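Local coordinates for integron cassette protein (Vibrio cholerae, PDB 3G1J) that is of unknown function but is a small, mostly beta protein encoded by a mobile integron gene cassette, with a probable SH3-like fold, at residues S9-L14 with L43-V48; R24-R27 with N33-R36; M77-A80 with S85-C88. All blocks are in the same frame, centred on the assembly; numbering follows the deposited sequence.

Overall arrangement
The three contacts lie around the five-stranded antiparallel sheet, the largest sheet of this single chain. Contact 1 sets the 10-15 hairpin against strand 39-48, and contact 2, nested in the chain between its two segments, lies on the opposite side of the chain's centre, the contact centres about 19 Å apart. Contact 3 bridges them, its centre about 13 Å from contact 1 and about 10 Å from contact 2. Tyr11 CE2 packs on Ala80 O at 3.9 Å and Leu14 CD2 on Phe87 CB at 4.1 Å; on the other flank, the Phe26 ring meets Phe87 (CZ to CZ, 3.7 Å) and Tyr86 (CD1 to CD1, 3.7 Å).

Contact 1: S9-L14 with L43-V48; sequences SEYGVL and LGSNFV
Tyr11, which rests on Ser45, is gripped through its backbone at both polar atoms: Tyr11 N bonds to Leu14 O at 2.9 Å, and Tyr11 O receives Leu14 N, also at 2.9 Å. The two bonds close a type II' turn with Gly12 and Val13 at its corners. Gly12 takes up the positive phi of 55° that this turn demands at its first corner. From that fixed position the Tyr11 CB points at strand 39-48 and comes within 3.6 Å of Ser45 OG. The same hydroxyl oxygen lies 3.8 Å from Tyr11 CD1, approaching the ring obliquely, and the two CB atoms, of Tyr11 and Ser45, are 4.1 Å apart. Ser45 turns OG between its own N and carbonyl carbon (chi1 67°), which lifts the oxygen off the strand and toward the hairpin. Tyr11 and Leu14 thus form the hydrogen-bonded pair of a tight two-residue beta hairpin, packed against the long second strand of what is consistent with an SH3-like sheet. Just before Ser45 the strand carries a classic beta bulge, in which Leu43 and Gly44 both face Phe57; Gly44 takes backbone angles at which a CB would press on the preceding carbonyl O. The Ser45 backbone also bonds to Gln8, whose NE2 reaches Glu10 O, so Gln8 ties the two segments together from outside. Glu10 itself turns its CB away from the strand and forms a salt bridge through OE2 with Lys15, while the Tyr11 side chain packs on Leu54 and Leu83.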
loop_
_atom_site.group_PDB
_atom_site.type_symbol
_atom_site.label_atom_id
_atom_site.label_comp_id
_atom_site.label_asym_id
_atom_site.label_seq_id
_atom_site.Cartn_x
_atom_site.Cartn_y
_atom_site.Cartn_z
ATOM N N SER A 9 1.384 7.920 9.311
ATOM C CA SER A 9 0.918 6.737 10.033
ATOM C C SER A 9 -0.428 6.182 9.561
ATOM O O SER A 9 -0.760 5.033 9.848
ATOM C CB SER A 9 0.864 7.016 11.539
ATOM O OG SER A 9 -0.063 8.045 11.826
ATOM N N GLU A 10 -1.211 6.998 8.861
ATOM C CA GLU A 10 -2.493 6.552 8.327
ATOM C C GLU A 10 -2.683 7.005 6.895
ATOM O O GLU A 10 -2.324 8.122 6.532
ATOM C CB GLU A 10 -3.650 7.106 9.163
ATOM C CG GLU A 10 -3.522 6.810 10.645
ATOM C CD GLU A 10 -4.807 7.076 11.409
ATOM O OE1 GLU A 10 -5.798 7.506 10.776
ATOM O OE2 GLU A 10 -4.821 6.850 12.642
ATOM N N TYR A 11 -3.273 6.137 6.088
ATOM C CA TYR A 11 -3.660 6.508 4.743
ATOM C C TYR A 11 -4.979 5.813 4.436
ATOM O O TYR A 11 -5.015 4.601 4.191
ATOM C CB TYR A 11 -2.590 6.122 3.714
ATOM C CG TYR A 11 -2.886 6.687 2.347
ATOM C CD1 TYR A 11 -2.360 7.906 1.951
ATOM C CD2 TYR A 11 -3.723 6.015 1.462
ATOM C CE1 TYR A 11 -2.646 8.434 0.718
ATOM C CE2 TYR A 11 -4.011 6.534 0.228
ATOM C CZ TYR A 11 -3.478 7.739 -0.140
ATOM O OH TYR A 11 -3.774 8.239 -1.380
ATOM N N GLY A 12 -6.061 6.585 4.478
ATOM C CA GLY A 12 -7.389 6.022 4.340
ATOM C C GLY A 12 -7.577 4.929 5.369
ATOM O O GLY A 12 -7.305 5.136 6.554
ATOM N N VAL A 13 -8.020 3.763 4.911
ATOM C CA VAL A 13 -8.295 2.623 5.778
ATOM C C VAL A 13 -7.043 2.002 6.388
ATOM O O VAL A 13 -7.132 1.278 7.368
ATOM C CB VAL A 13 -9.097 1.520 5.040
ATOM C CG1 VAL A 13 -8.200 0.736 4.082
ATOM C CG2 VAL A 13 -9.752 0.586 6.035
ATOM N N LEU A 14 -5.874 2.315 5.831
ATOM C CA LEU A 14 -4.627 1.734 6.309
ATOM C C LEU A 14 -4.077 2.494 7.519
ATOM O O LEU A 14 -3.831 3.690 7.452
ATOM C CB LEU A 14 -3.572 1.705 5.185
ATOM C CG LEU A 14 -3.959 0.882 3.946
ATOM C CD1 LEU A 14 -2.907 1.055 2.844
ATOM C CD2 LEU A 14 -4.160 -0.595 4.279
ATOM N N LEU A 43 2.914 -0.348 7.624
ATOM C CA LEU A 43 3.965 0.397 8.312
ATOM C C LEU A 43 3.791 1.912 8.182
ATOM O O LEU A 43 4.203 2.670 9.061
ATOM C CB LEU A 43 5.331 0.000 7.750
ATOM C CG LEU A 43 5.667 -1.488 7.741
ATOM C CD1 LEU A 43 7.063 -1.651 7.176
ATOM C CD2 LEU A 43 5.559 -2.097 9.143
ATOM N N GLY A 44 3.220 2.357 7.067
ATOM C CA GLY A 44 3.006 3.780 6.834
ATOM C C GLY A 44 3.144 4.126 5.363
ATOM O O GLY A 44 3.523 3.272 4.567
ATOM N N SER A 45 2.866 5.377 5.004
ATOM C CA SER A 45 2.879 5.783 3.612
ATOM C C SER A 45 3.678 7.067 3.387
ATOM O O SER A 45 3.947 7.835 4.316
ATOM C CB SER A 45 1.446 6.020 3.145
ATOM O OG SER A 45 0.889 7.152 3.805
ATOM N N ASN A 46 4.037 7.301 2.133
ATOM C CA ASN A 46 4.596 8.576 1.730
ATOM C C ASN A 46 4.086 8.956 0.351
ATOM O O ASN A 46 3.985 8.101 -0.526
ATOM C CB ASN A 46 6.121 8.528 1.729
ATOM C CG ASN A 46 6.731 9.872 1.418
ATOM O OD1 ASN A 46 6.397 10.875 2.045
ATOM N ND2 ASN A 46 7.618 9.903 0.435
ATOM N N PHE A 47 3.750 10.227 0.161
ATOM C CA PHE A 47 3.220 10.672 -1.129
ATOM C C PHE A 47 4.073 11.765 -1.743
ATOM O O PHE A 47 4.319 12.799 -1.121
ATOM C CB PHE A 47 1.763 11.138 -1.003
ATOM C CG PHE A 47 1.137 11.555 -2.317
ATOM C CD1 PHE A 47 0.690 10.603 -3.219
ATOM C CD2 PHE A 47 0.980 12.894 -2.636
ATOM C CE1 PHE A 47 0.108 10.982 -4.423
ATOM C CE2 PHE A 47 0.396 13.283 -3.838
ATOM C CZ PHE A 47 -0.041 12.326 -4.729
ATOM N N VAL A 48 4.534 11.521 -2.965
ATOM C CA VAL A 48 5.322 12.500 -3.709
ATOM C C VAL A 48 4.440 13.155 -4.771
ATOM O O VAL A 48 4.249 12.595 -5.849
ATOM C CB VAL A 48 6.545 11.843 -4.372
ATOM C CG1 VAL A 48 7.269 12.834 -5.280
ATOM C CG2 VAL A 48 7.485 11.284 -3.308
#

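Contact 2: R24-R27 with N33-R36; sequences RSFR and NYER
Phe26 overlaps the start of the Tyr34 side chain: Tyr34 CB sits over one face of the Phe26 ring, 4.2 Å from its centroid, a CH-pi contact offset toward the rim. The rings themselves are near parallel, planes at 27°, but displaced so that only their rims meet; the touch is Phe26 CE2 against Tyr34 CD2 at 3.4 Å. Phe26 swings its ring into the position between backbone N and carbonyl carbon (chi1 70°), which brings it across the neighbouring strand. Both rings pack on Ile67, and Tyr34 OH bonds to Asp28. On the other face of the hairpin, that of Arg27 and Asn33, the Arg27 guanidinium lies flat over Asn33 CB, with NH1 3.4 Å from that carbon and bonded to Asn31 O; a water accepts from Asn33 N and, weakly, from Arg27 NH1. The backbones are joined by Tyr34 N to Phe26 O (2.7 Å) and Phe26 N to Tyr34 O (3.1 Å), and beyond the paired residues Ser25 OG accepts Arg36 N at 2.9 Å, nearly straight at 170°. This is a short antiparallel beta hairpin between strands 19-22 and 39-48, consistent with the RT loop of an SH3-like fold.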
loop_
_atom_site.group_PDB
_atom_site.type_symbol
_atom_site.label_atom_id
_atom_site.label_comp_id
_atom_site.label_asym_id
_atom_site.label_seq_id
_atom_site.Cartn_x
_atom_site.Cartn_y
_atom_site.Cartn_z
ATOM N N ARG A 24 -8.564 -8.216 -3.096
ATOM C CA ARG A 24 -8.579 -8.317 -4.548
ATOM C C ARG A 24 -7.144 -8.284 -5.025
ATOM O O ARG A 24 -6.391 -7.375 -4.659
ATOM C CB ARG A 24 -9.366 -7.193 -5.226
ATOM C CG ARG A 24 -9.555 -7.455 -6.730
ATOM C CD ARG A 24 -10.100 -6.271 -7.534
ATOM N NE ARG A 24 -11.291 -5.694 -6.931
ATOM C CZ ARG A 24 -12.143 -4.907 -7.575
ATOM N NH1 ARG A 24 -11.966 -4.642 -8.867
ATOM N NH2 ARG A 24 -13.187 -4.406 -6.924
ATOM N N SER A 25 -6.751 -9.274 -5.819
ATOM C CA SER A 25 -5.380 -9.285 -6.333
ATOM C C SER A 25 -5.181 -8.009 -7.139
ATOM O O SER A 25 -6.104 -7.535 -7.801
ATOM C CB SER A 25 -5.103 -10.520 -7.203
ATOM O OG SER A 25 -5.307 -11.732 -6.491
ATOM N N PHE A 26 -3.984 -7.440 -7.080
ATOM C CA PHE A 26 -3.696 -6.251 -7.864
ATOM C C PHE A 26 -2.207 -6.155 -8.167
ATOM O O PHE A 26 -1.378 -6.770 -7.479
ATOM C CB PHE A 26 -4.162 -4.995 -7.123
ATOM C CG PHE A 26 -3.344 -4.675 -5.893
ATOM C CD1 PHE A 26 -3.712 -5.165 -4.651
ATOM C CD2 PHE A 26 -2.208 -3.884 -5.984
ATOM C CE1 PHE A 26 -2.964 -4.867 -3.517
ATOM C CE2 PHE A 26 -1.452 -3.591 -4.855
ATOM C CZ PHE A 26 -1.836 -4.084 -3.620
ATOM N N ARG A 27 -1.882 -5.383 -9.201
ATOM C CA ARG A 27 -0.496 -5.149 -9.600
ATOM C C ARG A 27 -0.170 -3.694 -9.355
ATOM O O ARG A 27 -0.977 -2.808 -9.653
ATOM C CB ARG A 27 -0.285 -5.472 -11.085
ATOM C CG ARG A 27 -0.542 -6.922 -11.442
ATOM C CD ARG A 27 0.175 -7.365 -12.722
ATOM N NE ARG A 27 0.101 -8.820 -12.837
ATOM C CZ ARG A 27 1.085 -9.655 -12.514
ATOM N NH1 ARG A 27 2.247 -9.184 -12.080
ATOM N NH2 ARG A 27 0.912 -10.966 -12.638
ATOM N N ASN A 33 2.602 -8.138 -8.607
ATOM C CA ASN A 33 1.279 -8.629 -8.221
ATOM C C ASN A 33 1.219 -8.957 -6.731
ATOM O O ASN A 33 2.126 -9.587 -6.192
ATOM C CB ASN A 33 0.901 -9.859 -9.058
ATOM C CG ASN A 33 -0.556 -10.276 -8.871
ATOM O OD1 ASN A 33 -0.838 -11.392 -8.439
ATOM N ND2 ASN A 33 -1.483 -9.375 -9.187
ATOM N N TYR A 34 0.162 -8.509 -6.061
ATOM C CA TYR A 34 -0.129 -8.935 -4.693
ATOM C C TYR A 34 -1.385 -9.783 -4.760
ATOM O O TYR A 34 -2.368 -9.394 -5.374
ATOM C CB TYR A 34 -0.290 -7.737 -3.750
ATOM C CG TYR A 34 0.921 -6.835 -3.832
ATOM C CD1 TYR A 34 1.973 -6.957 -2.933
ATOM C CD2 TYR A 34 1.035 -5.908 -4.860
ATOM C CE1 TYR A 34 3.100 -6.152 -3.043
ATOM C CE2 TYR A 34 2.146 -5.107 -4.975
ATOM C CZ TYR A 34 3.168 -5.231 -4.070
ATOM O OH TYR A 34 4.268 -4.412 -4.201
ATOM N N GLU A 35 -1.318 -10.961 -4.161
ATOM C CA GLU A 35 -2.317 -11.994 -4.374
ATOM C C GLU A 35 -3.395 -11.989 -3.300
ATOM O O GLU A 35 -3.105 -11.890 -2.110
ATOM C CB GLU A 35 -1.630 -13.366 -4.420
ATOM C CG GLU A 35 -2.551 -14.529 -4.761
ATOM C CD GLU A 35 -1.860 -15.882 -4.633
ATOM O OE1 GLU A 35 -0.650 -15.909 -4.313
ATOM O OE2 GLU A 35 -2.529 -16.918 -4.849
ATOM N N ARG A 36 -4.651 -12.099 -3.729
ATOM C CA ARG A 36 -5.747 -12.257 -2.785
ATOM C C ARG A 36 -5.404 -13.311 -1.735
ATOM O O ARG A 36 -4.900 -14.395 -2.062
ATOM C CB ARG A 36 -7.040 -12.647 -3.517
ATOM C CG ARG A 36 -8.224 -12.845 -2.574
ATOM C CD ARG A 36 -9.575 -12.850 -3.301
ATOM N NE ARG A 36 -9.775 -14.033 -4.139
ATOM C CZ ARG A 36 -10.885 -14.265 -4.837
ATOM N NH1 ARG A 36 -11.888 -13.394 -4.777
ATOM N NH2 ARG A 36 -10.997 -15.363 -5.586
HETATM O O HOH W 1 4.294 -10.091 -10.058
#

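Contact 3: M77-A80 with S85-C88; sequences MEIA and SYFC
Tyr86 drives its side chain at the helical turn 77-80, ending on Glu78 after passing Ile79. Its CB already points toward the turn, and with CG anti to the carbonyl carbon (chi1 -64°) the ring continues in that direction. Along one side of the ring, CD2 comes 4.1 Å from Ile79 CG2, and next to it CE2 lies 3.8 Å from Ile79 CA. Over the face sits Ile79 CG1, 4.0 Å from the centroid of the Tyr86 ring and 16° off its normal, a CH-pi contact shifted toward the rim; CZ is the ring atom nearest to it. The two side chains cross at about a right angle, so the isoleucine branch meets the ring broadside. At the tip, Tyr86 OH donates to Glu78 OE2 at 2.6 Å, a short bond that uses the anti lone pair of the carboxylate oxygen. OE2 lies in the plane of the ring at its edge, whereas the carboxylate as a whole is turned 74° to it. Glu78 gets there by bending at chi2, which folds the chain back and leaves CG 3.3 Å from Tyr86 OH. The donated proton would probably favour the ionised carboxylate. The ring's CD1 looks away from the helix, to Arg24 and Phe26. Tyr86 pairs through its backbone with Val23, just where strand 87-89 begins to run antiparallel to strand 19-22, while Glu78 O is hydrogen-bonded to His82 ND1; through Tyr86 the single helical turn sits beside the start of this edge strand.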
loop_
_atom_site.group_PDB
_atom_site.type_symbol
_atom_site.label_atom_id
_atom_site.label_comp_id
_atom_site.label_asym_id
_atom_site.label_seq_id
_atom_site.Cartn_x
_atom_site.Cartn_y
_atom_site.Cartn_z
HETATM N N MSE A 77 -4.748 5.066 -9.644
HETATM C CA MSE A 77 -5.711 5.809 -8.822
HETATM C C MSE A 77 -6.799 4.848 -8.357
HETATM O O MSE A 77 -7.262 4.933 -7.227
HETATM C CB MSE A 77 -6.338 7.004 -9.575
HETATM C CG MSE A 77 -7.383 7.838 -8.751
HETATM SE SE MSE A 77 -8.102 9.406 -9.703
HETATM C CE MSE A 77 -6.830 9.230 -11.031
ATOM N N GLU A 78 -7.201 3.935 -9.240
ATOM C CA GLU A 78 -8.205 2.922 -8.896
ATOM C C GLU A 78 -7.909 2.260 -7.552
ATOM O O GLU A 78 -8.808 2.072 -6.732
ATOM C CB GLU A 78 -8.318 1.861 -10.003
ATOM C CG GLU A 78 -8.786 0.469 -9.525
ATOM C CD GLU A 78 -10.220 0.440 -9.010
ATOM O OE1 GLU A 78 -10.981 1.389 -9.286
ATOM O OE2 GLU A 78 -10.590 -0.545 -8.332
ATOM N N ILE A 79 -6.646 1.922 -7.313
ATOM C CA ILE A 79 -6.290 1.233 -6.080
ATOM C C ILE A 79 -6.194 2.207 -4.916
ATOM O O ILE A 79 -6.790 1.991 -3.860
ATOM C CB ILE A 79 -4.969 0.446 -6.230
ATOM C CG1 ILE A 79 -5.158 -0.700 -7.226
ATOM C CG2 ILE A 79 -4.517 -0.109 -4.889
ATOM C CD1 ILE A 79 -3.875 -1.122 -7.904
ATOM N N ALA A 80 -5.444 3.284 -5.127
ATOM C CA ALA A 80 -5.212 4.295 -4.099
ATOM C C ALA A 80 -6.514 4.935 -3.601
ATOM O O ALA A 80 -6.631 5.276 -2.420
ATOM C CB ALA A 80 -4.257 5.365 -4.643
ATOM N N SER A 85 -11.390 -1.912 -1.451
ATOM C CA SER A 85 -11.633 -2.947 -2.453
ATOM C C SER A 85 -10.469 -3.935 -2.468
ATOM O O SER A 85 -10.599 -5.035 -2.995
ATOM C CB SER A 85 -11.774 -2.336 -3.854
ATOM O OG SER A 85 -12.970 -1.578 -4.023
ATOM N N TYR A 86 -9.337 -3.526 -1.893
ATOM C CA TYR A 86 -8.073 -4.252 -2.020
ATOM C C TYR A 86 -7.547 -4.784 -0.696
ATOM O O TYR A 86 -6.941 -5.857 -0.643
ATOM C CB TYR A 86 -7.022 -3.365 -2.726
ATOM C CG TYR A 86 -7.466 -3.083 -4.125
ATOM C CD1 TYR A 86 -7.226 -4.004 -5.131
ATOM C CD2 TYR A 86 -8.207 -1.940 -4.435
ATOM C CE1 TYR A 86 -7.681 -3.802 -6.411
ATOM C CE2 TYR A 86 -8.660 -1.712 -5.728
ATOM C CZ TYR A 86 -8.403 -2.659 -6.714
ATOM O OH TYR A 86 -8.827 -2.474 -8.008
ATOM N N PHE A 87 -7.806 -4.041 0.373
ATOM C CA PHE A 87 -7.337 -4.401 1.694
ATOM C C PHE A 87 -8.487 -4.461 2.679
ATOM O O PHE A 87 -9.327 -3.554 2.732
ATOM C CB PHE A 87 -6.310 -3.377 2.183
ATOM C CG PHE A 87 -5.055 -3.344 1.361
ATOM C CD1 PHE A 87 -4.072 -4.300 1.553
ATOM C CD2 PHE A 87 -4.860 -2.361 0.399
ATOM C CE1 PHE A 87 -2.907 -4.276 0.801
ATOM C CE2 PHE A 87 -3.691 -2.330 -0.363
ATOM C CZ PHE A 87 -2.717 -3.292 -0.152
ATOM N N CYS A 88 -8.511 -5.530 3.465
ATOM C CA CYS A 88 -9.456 -5.643 4.564
ATOM C C CYS A 88 -8.709 -5.860 5.881
ATOM O O CYS A 88 -7.834 -6.735 5.992
ATOM C CB CYS A 88 -10.453 -6.773 4.299
ATOM S SG CYS A 88 -11.688 -6.980 5.610
#